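Histidine phosphotransfer protein (Medicago truncatula, PDB 4G78) probably passes phosphoryl groups between cytokinin sensor histidine kinases and response regulators as an intermediate of a two-component phosphorelay. Local coordinates at residues A[10-15]-A[133-138]; A[50-55]-A[124-128]; A[58-62]-A[117-121]; A[75-80]-A[101-105]. All blocks are in the same frame, centred on the assembly; numbering follows the deposited sequence. Where two conformers were deposited one is given.

Contact 1 (A[10-15]-A[133-138]); sequences KLRDHE and YLFKLQ
Both segments are regular alpha helix, 10-15 from helix 6-20 and 133-138 from helix 110-145. Their short axes come within 9.6 Å at a signed crossing angle of -162°, so they run nearly antiparallel. The register is set at L11 and L137, whose CA atoms lie 6.1 Å apart. L11 (t,p) carries the largest buried area, 79 Å²: its CA lies 3.8 Å from L137 CD1, its CB 4.2 Å from L137 CB, and its CD2 3.7 Å from Q138 CG. L134, also t,p, buries 75 Å², and its CB lies 3.9 Å from H14 CD2. This is antiparallel helix packing in which the N-terminal helix covers the C-terminal part of the long helix; the centre of the contact lies about 16 Å from the centre of the chain, and L134 also touches F28 of helix 26-32. Y133 (chi1 t) makes a T-shaped stack, its edge toward the H14 face, with centroids 4.8 Å apart and planes at 79°; H14 NE2 is 3.6 Å from Y133 CD2 and is hydrogen-bonded to the carbonyl of N130. K10 NZ donates to Y133 OH at 3.3 Å. One water donates to both E15 OE1 (2.9 Å) and Q138 OE1 (3.1 Å), bridging the two helices.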
loop_
_atom_site.group_PDB
_atom_site.type_symbol
_atom_site.label_atom_id
_atom_site.label_comp_id
_atom_site.label_asym_id
_atom_site.label_seq_id
_atom_site.Cartn_x
_atom_site.Cartn_y
_atom_site.Cartn_z
ATOM N N LYS A 10 7.068 18.366 8.712
ATOM C CA LYS A 10 6.369 17.865 7.531
ATOM C C LYS A 10 6.214 16.351 7.609
ATOM O O LYS A 10 5.159 15.803 7.253
ATOM C CB LYS A 10 7.042 18.300 6.247
ATOM C CG LYS A 10 6.313 17.850 4.988
ATOM C CD LYS A 10 4.936 18.351 4.758
ATOM C CE LYS A 10 4.875 19.815 4.466
ATOM N NZ LYS A 10 5.446 20.126 3.142
ATOM N N LEU A 11 7.271 15.648 8.023
ATOM C CA LEU A 11 7.193 14.209 8.114
ATOM C C LEU A 11 6.114 13.794 9.086
ATOM O O LEU A 11 5.261 12.930 8.784
ATOM C CB LEU A 11 8.547 13.639 8.490
ATOM C CG LEU A 11 8.606 12.134 8.721
ATOM C CD1 LEU A 11 8.065 11.348 7.535
ATOM C CD2 LEU A 11 10.003 11.743 9.054
ATOM N N ARG A 12 6.110 14.392 10.302
ATOM C CA ARG A 12 5.102 14.000 11.279
ATOM C C ARG A 12 3.703 14.360 10.748
ATOM O O ARG A 12 2.754 13.580 10.969
ATOM C CB ARG A 12 5.364 14.703 12.623
ATOM C CG ARG A 12 6.570 14.182 13.352
ATOM C CD ARG A 12 6.681 14.741 14.774
ATOM N NE ARG A 12 6.876 16.127 14.842
ATOM C CZ ARG A 12 8.014 16.811 14.950
ATOM N NH1 ARG A 12 9.183 16.193 14.957
ATOM N NH2 ARG A 12 7.972 18.135 14.999
ATOM N N ASP A 13 3.542 15.508 10.137
ATOM C CA ASP A 13 2.236 15.964 9.666
ATOM C C ASP A 13 1.718 15.061 8.528
ATOM O O ASP A 13 0.557 14.672 8.496
ATOM C CB ASP A 13 2.295 17.396 9.194
ATOM C CG ASP A 13 2.450 18.414 10.333
ATOM O OD1 ASP A 13 2.154 18.061 11.472
ATOM O OD2 ASP A 13 2.851 19.561 9.994
ATOM N N HIS A 14 2.623 14.754 7.580
ATOM C CA HIS A 14 2.232 13.920 6.430
ATOM C C HIS A 14 1.863 12.507 6.881
ATOM O O HIS A 14 0.878 11.939 6.440
ATOM C CB HIS A 14 3.427 13.935 5.487
ATOM C CG HIS A 14 3.176 12.995 4.313
ATOM N ND1 HIS A 14 2.224 13.224 3.365
ATOM C CD2 HIS A 14 3.785 11.833 3.982
ATOM C CE1 HIS A 14 2.209 12.231 2.494
ATOM N NE2 HIS A 14 3.164 11.375 2.815
ATOM N N GLU A 15 2.718 11.961 7.740
ATOM C CA GLU A 15 2.356 10.586 8.240
ATOM C C GLU A 15 1.046 10.610 8.997
ATOM O O GLU A 15 0.230 9.714 8.796
ATOM C CB GLU A 15 3.489 10.092 9.111
ATOM C CG GLU A 15 3.338 8.681 9.588
ATOM C CD GLU A 15 4.549 8.305 10.433
ATOM O OE1 GLU A 15 5.560 7.982 9.847
ATOM O OE2 GLU A 15 4.527 8.467 11.661
ATOM N N TYR A 133 6.827 9.848 -0.562
ATOM C CA TYR A 133 7.085 11.173 0.055
ATOM C C TYR A 133 7.536 11.046 1.482
ATOM O O TYR A 133 8.508 11.697 1.906
ATOM C CB TYR A 133 5.837 12.023 -0.113
ATOM C CG TYR A 133 6.020 13.441 0.387
ATOM C CD1 TYR A 133 7.063 14.250 -0.100
ATOM C CD2 TYR A 133 5.171 14.018 1.296
ATOM C CE1 TYR A 133 7.218 15.543 0.362
ATOM C CE2 TYR A 133 5.338 15.328 1.705
ATOM C CZ TYR A 133 6.388 16.086 1.230
ATOM O OH TYR A 133 6.505 17.377 1.677
ATOM N N LEU A 134 6.894 10.167 2.255
ATOM C CA LEU A 134 7.296 9.886 3.631
ATOM C C LEU A 134 8.788 9.505 3.638
ATOM O O LEU A 134 9.582 10.020 4.435
ATOM C CB LEU A 134 6.293 8.833 4.156
ATOM C CG LEU A 134 6.368 8.582 5.673
ATOM C CD1 LEU A 134 6.297 9.734 6.500
ATOM C CD2 LEU A 134 5.323 7.552 5.972
ATOM N N PHE A 135 9.149 8.567 2.772
ATOM C CA PHE A 135 10.498 8.054 2.763
ATOM C C PHE A 135 11.500 9.099 2.285
ATOM O O PHE A 135 12.631 9.158 2.781
ATOM C CB PHE A 135 10.564 6.802 1.877
ATOM C CG PHE A 135 9.671 5.664 2.343
ATOM C CD1 PHE A 135 9.274 5.511 3.657
ATOM C CD2 PHE A 135 9.270 4.712 1.401
ATOM C CE1 PHE A 135 8.512 4.427 4.083
ATOM C CE2 PHE A 135 8.488 3.614 1.823
ATOM C CZ PHE A 135 8.119 3.507 3.144
ATOM N N LYS A 136 11.085 9.971 1.341
ATOM C CA LYS A 136 11.962 11.070 0.903
ATOM C C LYS A 136 12.324 11.946 2.083
ATOM O O LYS A 136 13.488 12.308 2.279
ATOM C CB LYS A 136 11.212 11.905 -0.182
ATOM C CG LYS A 136 12.029 13.150 -0.683
ATOM C CD LYS A 136 11.177 13.975 -1.668
ATOM C CE LYS A 136 11.891 15.050 -2.370
ATOM N NZ LYS A 136 12.188 16.222 -1.573
ATOM N N LEU A 137 11.323 12.327 2.869
ATOM C CA LEU A 137 11.573 13.191 4.015
ATOM C C LEU A 137 12.473 12.482 5.032
ATOM O O LEU A 137 13.391 13.096 5.592
ATOM C CB LEU A 137 10.246 13.572 4.674
ATOM C CG LEU A 137 9.313 14.440 3.779
ATOM C CD1 LEU A 137 7.917 14.452 4.385
ATOM C CD2 LEU A 137 9.887 15.853 3.637
ATOM N N GLN A 138 12.215 11.201 5.304
ATOM C CA GLN A 138 13.040 10.461 6.255
ATOM C C GLN A 138 14.478 10.442 5.807
ATOM O O GLN A 138 15.416 10.595 6.622
ATOM C CB GLN A 138 12.616 8.999 6.364
ATOM C CG GLN A 138 11.349 8.902 7.124
ATOM C CD GLN A 138 10.779 7.530 7.298
ATOM O OE1 GLN A 138 9.838 7.335 8.099
ATOM N NE2 GLN A 138 11.214 6.578 6.543
HETATM O O HOH W 1 8.269 8.712 10.399
#

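Contact 2 (A[50-55]-A[124-128]); sequences FFDDSE and YSLLK
Two helical segments, 50-55 and 124-128, run antiparallel with a signed crossing angle of -164° and short axes 12.0 Å apart, a spacing filled by large side chains. CA atoms are nearest for F51 and K128 (7.5 Å) and for S54 and Y124 (8.3 Å). F50 (chi1 t) places CE2 at 4.1 Å from both Y124 CE1 and L127 CD2, while its ring also packs on helix 72-89. F51 (chi1 m) presents one ring face to K128, whose CG stands 3.9 Å from the ring centroid and 11° off the normal, a CH-pi contact; F51 CA is 3.1 Å from Y124 OH. S54 bonds back to its own helix through OG to F50 O (2.8 Å), and S54 OG also hydrogen-bonds Q82 of helix 72-89; its CB is 3.5 Å from Y124 CE1. E55 (m,t) supplies the polar end: OE2 accepts from Y124 OH at 2.7 Å and forms a salt bridge with K128 NZ at 2.6 Å, the lysine being extended with all four chi angles t. Y124 (chi1 t) thus sits among F50, F51, S54 and E55, a knob-into-hole arrangement in the buried interior of the antiparallel helical bundle that characterises HPt domains.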
loop_
_atom_site.group_PDB
_atom_site.type_symbol
_atom_site.label_atom_id
_atom_site.label_comp_id
_atom_site.label_asym_id
_atom_site.label_seq_id
_atom_site.Cartn_x
_atom_site.Cartn_y
_atom_site.Cartn_z
ATOM N N PHE A 50 6.725 -5.172 -1.018
ATOM C CA PHE A 50 5.288 -5.066 -1.209
ATOM C C PHE A 50 4.946 -4.388 -2.530
ATOM O O PHE A 50 4.045 -4.858 -3.247
ATOM C CB PHE A 50 4.694 -4.304 -0.011
ATOM C CG PHE A 50 3.252 -3.904 -0.232
ATOM C CD1 PHE A 50 2.239 -4.786 -0.112
ATOM C CD2 PHE A 50 2.953 -2.590 -0.538
ATOM C CE1 PHE A 50 0.941 -4.449 -0.307
ATOM C CE2 PHE A 50 1.644 -2.189 -0.740
ATOM C CZ PHE A 50 0.624 -3.176 -0.602
ATOM N N PHE A 51 5.625 -3.317 -2.880
ATOM C CA PHE A 51 5.330 -2.606 -4.132
ATOM C C PHE A 51 5.604 -3.538 -5.322
ATOM O O PHE A 51 4.806 -3.598 -6.268
ATOM C CB PHE A 51 6.180 -1.338 -4.283
ATOM C CG PHE A 51 5.929 -0.227 -3.294
ATOM C CD1 PHE A 51 4.725 -0.020 -2.679
ATOM C CD2 PHE A 51 6.998 0.622 -2.981
ATOM C CE1 PHE A 51 4.561 1.003 -1.766
ATOM C CE2 PHE A 51 6.808 1.679 -2.082
ATOM C CZ PHE A 51 5.638 1.852 -1.510
ATOM N N ASP A 52 6.726 -4.247 -5.292
ATOM C CA ASP A 52 7.060 -5.084 -6.421
ATOM C C ASP A 52 6.013 -6.199 -6.597
ATOM O O ASP A 52 5.524 -6.455 -7.710
ATOM C CB ASP A 52 8.467 -5.626 -6.205
ATOM C CG ASP A 52 9.589 -4.624 -6.422
ATOM O OD1 ASP A 52 9.334 -3.463 -6.892
ATOM O OD2 ASP A 52 10.707 -4.965 -5.994
ATOM N N ASP A 53 5.610 -6.839 -5.500
ATOM C CA ASP A 53 4.584 -7.890 -5.578
ATOM C C ASP A 53 3.260 -7.336 -6.029
ATOM O O ASP A 53 2.544 -7.938 -6.836
ATOM C CB ASP A 53 4.440 -8.619 -4.261
ATOM C CG ASP A 53 5.675 -9.573 -3.968
ATOM O OD1 ASP A 53 6.537 -9.772 -4.828
ATOM O OD2 ASP A 53 5.680 -10.038 -2.845
ATOM N N SER A 54 2.889 -6.168 -5.501
ATOM C CA SER A 54 1.603 -5.595 -5.807
ATOM C C SER A 54 1.514 -5.201 -7.262
ATOM O O SER A 54 0.462 -5.390 -7.890
ATOM C CB SER A 54 1.367 -4.368 -4.946
ATOM O OG SER A 54 1.260 -4.647 -3.562
ATOM N N GLU A 55 2.570 -4.616 -7.809
ATOM C CA GLU A 55 2.485 -4.144 -9.204
ATOM C C GLU A 55 2.361 -5.330 -10.136
ATOM O O GLU A 55 1.593 -5.276 -11.120
ATOM C CB GLU A 55 3.698 -3.285 -9.502
ATOM C CG GLU A 55 3.543 -1.933 -8.769
ATOM C CD GLU A 55 4.778 -1.116 -8.695
ATOM O OE1 GLU A 55 5.651 -1.277 -9.537
ATOM O OE2 GLU A 55 4.867 -0.285 -7.749
ATOM N N TYR A 124 -3.823 2.023 -4.764
ATOM C CA TYR A 124 -2.433 1.607 -4.726
ATOM C C TYR A 124 -1.537 2.777 -5.095
ATOM O O TYR A 124 -0.529 3.046 -4.426
ATOM C CB TYR A 124 -2.206 0.404 -5.648
ATOM C CG TYR A 124 -0.753 0.054 -5.680
ATOM C CD1 TYR A 124 -0.139 -0.597 -4.615
ATOM C CD2 TYR A 124 0.016 0.436 -6.740
ATOM C CE1 TYR A 124 1.236 -0.845 -4.614
ATOM C CE2 TYR A 124 1.405 0.234 -6.728
ATOM C CZ TYR A 124 1.995 -0.434 -5.668
ATOM O OH TYR A 124 3.350 -0.685 -5.608
ATOM N N SER A 125 -1.872 3.487 -6.162
ATOM C CA SER A 125 -1.051 4.608 -6.567
ATOM C C SER A 125 -1.029 5.708 -5.508
ATOM O O SER A 125 0.058 6.272 -5.238
ATOM C CB SER A 125 -1.551 5.132 -7.915
ATOM O OG SER A 125 -0.824 6.289 -8.275
ATOM N N LEU A 126 -2.152 5.995 -4.902
ATOM C CA LEU A 126 -2.202 7.015 -3.830
ATOM C C LEU A 126 -1.304 6.607 -2.708
ATOM O O LEU A 126 -0.548 7.420 -2.131
ATOM C CB LEU A 126 -3.637 7.211 -3.332
ATOM C CG LEU A 126 -4.577 7.945 -4.275
ATOM C CD1 LEU A 126 -5.995 7.787 -3.840
ATOM C CD2 LEU A 126 -4.149 9.467 -4.305
ATOM N N LEU A 127 -1.395 5.332 -2.307
ATOM C CA LEU A 127 -0.569 4.846 -1.197
ATOM C C LEU A 127 0.906 4.963 -1.536
ATOM O O LEU A 127 1.714 5.450 -0.743
ATOM C CB LEU A 127 -0.946 3.419 -0.891
ATOM C CG LEU A 127 -0.040 2.768 0.148
ATOM C CD1 LEU A 127 -0.248 3.359 1.533
ATOM C CD2 LEU A 127 -0.213 1.325 0.119
ATOM N N LYS A 128 1.281 4.437 -2.712
ATOM C CA LYS A 128 2.703 4.393 -3.076
ATOM C C LYS A 128 3.262 5.801 -3.146
ATOM O O LYS A 128 4.357 6.082 -2.639
ATOM C CB LYS A 128 2.880 3.651 -4.393
ATOM C CG LYS A 128 4.326 3.568 -4.807
ATOM C CD LYS A 128 4.578 2.729 -6.003
ATOM C CE LYS A 128 6.019 2.508 -6.324
ATOM N NZ LYS A 128 6.234 1.927 -7.656
#

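Contact 3 (A[58-62]-A[117-121]); sequences LNNMS and LQQLQ
Segments 58-62 and 117-121 are helical and antiparallel, with a signed crossing angle of -160° and short axes 11.1 Å apart. The register pairs S62 with L117 (CA atoms 7.5 Å apart) and L58 with Q121 (7.2 Å). L117, in the t,p rotamer, meets three residues: its CD1 is 4.1 Å from both L58 CD2 and M61 CB, and its CD2 is 3.7 Å from S62 CA. One turn on, L120 repeats the t,p rotamer and brings CD2 to 3.3 Å from L58 CD2, a tight methyl contact, and to 4.0 Å from M61 SD. L58 (m,t) therefore points its CD2 into the notch between the methyl ends of L117 and L120. Q121 flanks this apolar seam, its CA 4.5 Å from L58 CD1; its OE1 lies 4.4 Å from S62 OG, too far for a hydrogen bond, and none joins the two segments. Around this buried layer of the HPt bundle, M61 packs on I75, H78 and A79 of helix 72-89, L120 on V94, V97 and C98 of helix 92-99, and both touch F101 of helix 101-106.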
loop_
_atom_site.group_PDB
_atom_site.type_symbol
_atom_site.label_atom_id
_atom_site.label_comp_id
_atom_site.label_asym_id
_atom_site.label_seq_id
_atom_site.Cartn_x
_atom_site.Cartn_y
_atom_site.Cartn_z
ATOM N N LEU A 58 -1.349 -6.571 -9.704
ATOM C CA LEU A 58 -2.305 -5.703 -10.371
ATOM C C LEU A 58 -2.221 -5.894 -11.871
ATOM O O LEU A 58 -3.307 -5.869 -12.548
ATOM C CB LEU A 58 -2.010 -4.225 -10.043
ATOM C CG LEU A 58 -2.360 -3.841 -8.618
ATOM C CD1 LEU A 58 -2.147 -2.395 -8.258
ATOM C CD2 LEU A 58 -3.837 -3.985 -8.412
ATOM N N ASN A 59 -1.037 -6.022 -12.430
ATOM C CA ASN A 59 -0.921 -6.255 -13.897
ATOM C C ASN A 59 -1.587 -7.586 -14.248
ATOM O O ASN A 59 -2.310 -7.696 -15.266
ATOM C CB ASN A 59 0.517 -6.208 -14.300
ATOM C CG ASN A 59 1.137 -4.853 -14.302
ATOM O OD1 ASN A 59 2.426 -4.805 -14.258
ATOM N ND2 ASN A 59 0.219 -3.841 -14.341
ATOM N N ASN A 60 -1.395 -8.625 -13.404
ATOM C CA ASN A 60 -2.071 -9.893 -13.658
ATOM C C ASN A 60 -3.528 -9.797 -13.617
ATOM O O ASN A 60 -4.258 -10.412 -14.435
ATOM C CB ASN A 60 -1.558 -10.963 -12.666
ATOM C CG ASN A 60 -0.163 -11.423 -12.979
ATOM O OD1 ASN A 60 0.180 -11.470 -14.129
ATOM N ND2 ASN A 60 0.683 -11.885 -12.133
ATOM N N MET A 61 -4.089 -9.020 -12.682
ATOM C CA MET A 61 -5.502 -8.856 -12.583
ATOM C C MET A 61 -6.064 -8.115 -13.810
ATOM O O MET A 61 -7.125 -8.470 -14.354
ATOM C CB MET A 61 -5.960 -8.032 -11.342
ATOM C CG MET A 61 -5.796 -8.824 -10.077
ATOM S SD MET A 61 -6.206 -7.954 -8.577
ATOM C CE MET A 61 -7.939 -8.405 -8.516
ATOM N N SER A 62 -5.376 -7.078 -14.236
ATOM C CA SER A 62 -5.794 -6.330 -15.425
ATOM C C SER A 62 -5.888 -7.238 -16.622
ATOM O O SER A 62 -6.869 -7.236 -17.384
ATOM C CB SER A 62 -4.749 -5.233 -15.610
ATOM O OG SER A 62 -5.239 -4.395 -16.675
ATOM N N LEU A 117 -11.305 -3.098 -9.684
ATOM C CA LEU A 117 -9.916 -2.954 -10.139
ATOM C C LEU A 117 -9.497 -1.505 -10.335
ATOM O O LEU A 117 -8.380 -1.108 -9.952
ATOM C CB LEU A 117 -9.655 -3.780 -11.384
ATOM C CG LEU A 117 -8.174 -3.739 -11.874
ATOM C CD1 LEU A 117 -7.222 -4.214 -10.750
ATOM C CD2 LEU A 117 -8.077 -4.378 -13.221
ATOM N N GLN A 118 -10.420 -0.688 -10.852
ATOM C CA GLN A 118 -10.100 0.713 -10.991
ATOM C C GLN A 118 -9.867 1.363 -9.592
ATOM O O GLN A 118 -8.887 2.104 -9.453
ATOM C CB GLN A 118 -11.209 1.475 -11.722
ATOM C CG GLN A 118 -11.411 1.153 -13.175
ATOM C CD GLN A 118 -12.762 1.502 -13.790
ATOM O OE1 GLN A 118 -13.775 1.740 -13.138
ATOM N NE2 GLN A 118 -12.663 1.488 -15.103
ATOM N N GLN A 119 -10.674 1.011 -8.654
ATOM C CA GLN A 119 -10.477 1.545 -7.303
ATOM C C GLN A 119 -9.167 1.046 -6.729
ATOM O O GLN A 119 -8.479 1.792 -6.024
ATOM C CB GLN A 119 -11.629 1.160 -6.432
ATOM C CG GLN A 119 -12.889 1.905 -6.705
ATOM C CD GLN A 119 -12.572 3.433 -6.572
ATOM O OE1 GLN A 119 -12.153 3.899 -5.488
ATOM N NE2 GLN A 119 -12.694 4.136 -7.731
ATOM N N LEU A 120 -8.870 -0.216 -6.945
ATOM C CA LEU A 120 -7.647 -0.806 -6.412
ATOM C C LEU A 120 -6.407 -0.135 -6.977
ATOM O O LEU A 120 -5.451 0.218 -6.260
ATOM C CB LEU A 120 -7.650 -2.307 -6.695
ATOM C CG LEU A 120 -6.442 -3.074 -6.197
ATOM C CD1 LEU A 120 -6.263 -2.906 -4.701
ATOM C CD2 LEU A 120 -6.556 -4.542 -6.559
ATOM N N GLN A 121 -6.391 0.055 -8.298
ATOM C CA GLN A 121 -5.263 0.716 -8.912
ATOM C C GLN A 121 -5.093 2.141 -8.381
ATOM O O GLN A 121 -3.965 2.580 -8.111
ATOM C CB GLN A 121 -5.573 0.695 -10.414
ATOM C CG GLN A 121 -5.107 -0.308 -11.330
ATOM C CD GLN A 121 -5.805 -0.500 -12.657
ATOM O OE1 GLN A 121 -5.671 -1.537 -13.292
ATOM N NE2 GLN A 121 -6.583 0.497 -13.081
#

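Contact 4 (A[75-80]-A[101-105]); sequences IDAHAH and FRNFC
Within the helical bundle of the HPt domain, segment 75-80 of helix 72-89 carries H80, the predicted phosphorylation site, unmodified here, and packs against segment 101-105 of the short helix 101-106. The two run almost exactly antiparallel: 173° between their directions, with short axes 9.2 Å apart. A79 and C105 are the small residues that point at the partner across this close spacing. The nearest CA atoms, those of D76 and R102, are 5.6 Å apart. C105 is one bump: its SG fits into the hollow beside the start of segment 75-80, 3.7 Å from I75 CG2 and 3.5 Å from D76 N, while the CB atoms of D76 and C105 lie 3.6 Å apart. F101 is the other. Its CB sits 3.6 Å from A79 CB, where the alanine offers only a methyl group, and its CD1 is 4.0 Å from I75 CG2. Beyond these two segments, F101 meets M61 of helix 41-66 and C116 of helix 110-145, while C105 rests on C113. D76 (chi1 t) buries the most surface here, pointing toward the partner helix. R102, t at chi1 and chi2 with chi3 at -115°, bends back toward segment 75-80 so that D76 OD2 lies over one face of the guanidinium; D76 OD2 and R102 NH2 form a salt bridge at 3.0 Å. R102 also lies beside H80, its NH1 3.6 Å from H80 CD2.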
loop_
_atom_site.group_PDB
_atom_site.type_symbol
_atom_site.label_atom_id
_atom_site.label_comp_id
_atom_site.label_asym_id
_atom_site.label_seq_id
_atom_site.Cartn_x
_atom_site.Cartn_y
_atom_site.Cartn_z
ATOM N N ILE A 75 -9.533 -14.137 -10.554
ATOM C CA ILE A 75 -9.645 -12.765 -10.060
ATOM C C ILE A 75 -9.822 -12.707 -8.574
ATOM O O ILE A 75 -9.154 -11.979 -7.850
ATOM C CB ILE A 75 -10.813 -12.024 -10.734
ATOM C CG1 ILE A 75 -10.682 -12.072 -12.293
ATOM C CG2 ILE A 75 -10.803 -10.624 -10.187
ATOM C CD1 ILE A 75 -9.418 -11.417 -12.732
ATOM N N ASP A 76 -10.710 -13.573 -8.088
ATOM C CA ASP A 76 -10.937 -13.645 -6.660
ATOM C C ASP A 76 -9.682 -14.101 -5.896
ATOM O O ASP A 76 -9.342 -13.499 -4.856
ATOM C CB ASP A 76 -12.195 -14.477 -6.398
ATOM C CG ASP A 76 -12.702 -14.313 -4.974
ATOM O OD1 ASP A 76 -13.174 -13.389 -4.492
ATOM O OD2 ASP A 76 -12.326 -15.245 -4.372
ATOM N N ALA A 77 -8.926 -15.030 -6.447
ATOM C CA ALA A 77 -7.691 -15.482 -5.790
ATOM C C ALA A 77 -6.683 -14.323 -5.742
ATOM O O ALA A 77 -5.982 -14.159 -4.737
ATOM C CB ALA A 77 -7.156 -16.664 -6.499
ATOM N N HIS A 78 -6.541 -13.597 -6.820
ATOM C CA HIS A 78 -5.619 -12.459 -6.840
ATOM C C HIS A 78 -6.026 -11.420 -5.791
ATOM O O HIS A 78 -5.205 -10.866 -5.093
ATOM C CB HIS A 78 -5.532 -11.796 -8.225
ATOM C CG HIS A 78 -4.868 -12.525 -9.288
ATOM N ND1 HIS A 78 -3.620 -13.093 -9.153
ATOM C CD2 HIS A 78 -5.249 -12.703 -10.611
ATOM C CE1 HIS A 78 -3.299 -13.675 -10.342
ATOM N NE2 HIS A 78 -4.309 -13.464 -11.237
ATOM N N ALA A 79 -7.316 -11.117 -5.736
ATOM C CA ALA A 79 -7.805 -10.108 -4.774
ATOM C C ALA A 79 -7.502 -10.574 -3.342
ATOM O O ALA A 79 -7.101 -9.758 -2.513
ATOM C CB ALA A 79 -9.267 -9.852 -4.949
ATOM N N HIS A 80 -7.688 -11.869 -3.043
ATOM C CA HIS A 80 -7.405 -12.387 -1.745
ATOM C C HIS A 80 -5.952 -12.318 -1.415
ATOM O O HIS A 80 -5.532 -11.958 -0.282
ATOM C CB HIS A 80 -7.905 -13.852 -1.677
ATOM C CG HIS A 80 -7.703 -14.518 -0.369
ATOM N ND1 HIS A 80 -6.694 -15.454 0.020
ATOM C CD2 HIS A 80 -8.475 -14.294 0.725
ATOM C CE1 HIS A 80 -6.903 -15.701 1.291
ATOM N NE2 HIS A 80 -7.982 -14.994 1.778
ATOM N N PHE A 101 -13.990 -7.519 -4.107
ATOM C CA PHE A 101 -14.050 -8.279 -5.325
ATOM C C PHE A 101 -14.868 -9.529 -5.145
ATOM O O PHE A 101 -15.535 -9.952 -6.127
ATOM C CB PHE A 101 -12.637 -8.757 -5.737
ATOM C CG PHE A 101 -11.827 -7.688 -6.428
ATOM C CD1 PHE A 101 -11.815 -7.629 -7.804
ATOM C CD2 PHE A 101 -11.111 -6.763 -5.672
ATOM C CE1 PHE A 101 -10.993 -6.629 -8.425
ATOM C CE2 PHE A 101 -10.293 -5.853 -6.284
ATOM C CZ PHE A 101 -10.221 -5.809 -7.628
ATOM N N ARG A 102 -14.856 -10.196 -4.013
ATOM C CA ARG A 102 -15.375 -11.569 -3.913
ATOM C C ARG A 102 -16.826 -11.597 -4.358
ATOM O O ARG A 102 -17.226 -12.497 -5.099
ATOM C CB ARG A 102 -15.205 -12.049 -2.474
ATOM C CG ARG A 102 -15.412 -13.543 -2.257
ATOM C CD ARG A 102 -14.601 -14.005 -1.045
ATOM N NE ARG A 102 -13.546 -14.929 -1.405
ATOM C CZ ARG A 102 -12.261 -14.812 -1.132
ATOM N NH1 ARG A 102 -11.789 -13.764 -0.470
ATOM N NH2 ARG A 102 -11.413 -15.758 -1.530
ATOM N N ASN A 103 -17.512 -10.636 -3.819
ATOM C CA ASN A 103 -18.958 -10.646 -4.182
ATOM C C ASN A 103 -19.116 -10.663 -5.699
ATOM O O ASN A 103 -19.966 -11.396 -6.238
ATOM C CB ASN A 103 -19.534 -9.389 -3.516
ATOM C CG ASN A 103 -21.032 -9.205 -3.596
ATOM O OD1 ASN A 103 -21.749 -9.770 -4.427
ATOM N ND2 ASN A 103 -21.571 -8.398 -2.699
ATOM N N PHE A 104 -18.494 -9.862 -6.487
ATOM C CA PHE A 104 -18.623 -9.807 -7.935
ATOM C C PHE A 104 -18.044 -11.030 -8.638
ATOM O O PHE A 104 -18.592 -11.414 -9.650
ATOM C CB PHE A 104 -17.943 -8.575 -8.349
ATOM C CG PHE A 104 -18.672 -7.301 -7.929
ATOM C CD1 PHE A 104 -19.958 -7.052 -8.320
ATOM C CD2 PHE A 104 -17.999 -6.402 -7.119
ATOM C CE1 PHE A 104 -20.616 -5.855 -8.021
ATOM C CE2 PHE A 104 -18.626 -5.205 -6.851
ATOM C CZ PHE A 104 -19.930 -4.939 -7.216
ATOM N N CYS A 105 -16.988 -11.562 -8.074
ATOM C CA CYS A 105 -16.407 -12.764 -8.656
ATOM C C CYS A 105 -17.393 -13.909 -8.517
ATOM O O CYS A 105 -17.613 -14.666 -9.472
ATOM C CB CYS A 105 -15.075 -13.120 -7.997
ATOM S SG CYS A 105 -13.781 -11.994 -8.411
#

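How the contacts relate
Along the chain the first segments come in the order 10-15, 50-55, 58-62, 75-80 and their partners in reverse, so contact 4 is innermost and contact 1 outermost. Helix 110-145 serves contacts 1, 2 and 3, and helix 41-66 serves both 2 and 3, whose centres are about 11 Å apart and which touch through Y124 CG and L58 CD1 (3.8 Å). Contact 3 also adjoins contact 4, again about 11 Å between centres, with M61 CG 3.5 Å from H78 CB. Contact 1 lies about 33 Å from contact 4, centre to centre, across the chain's centre. The N-terminal helix is thus joined to the end of the long helix remote from the predicted phosphorylation site.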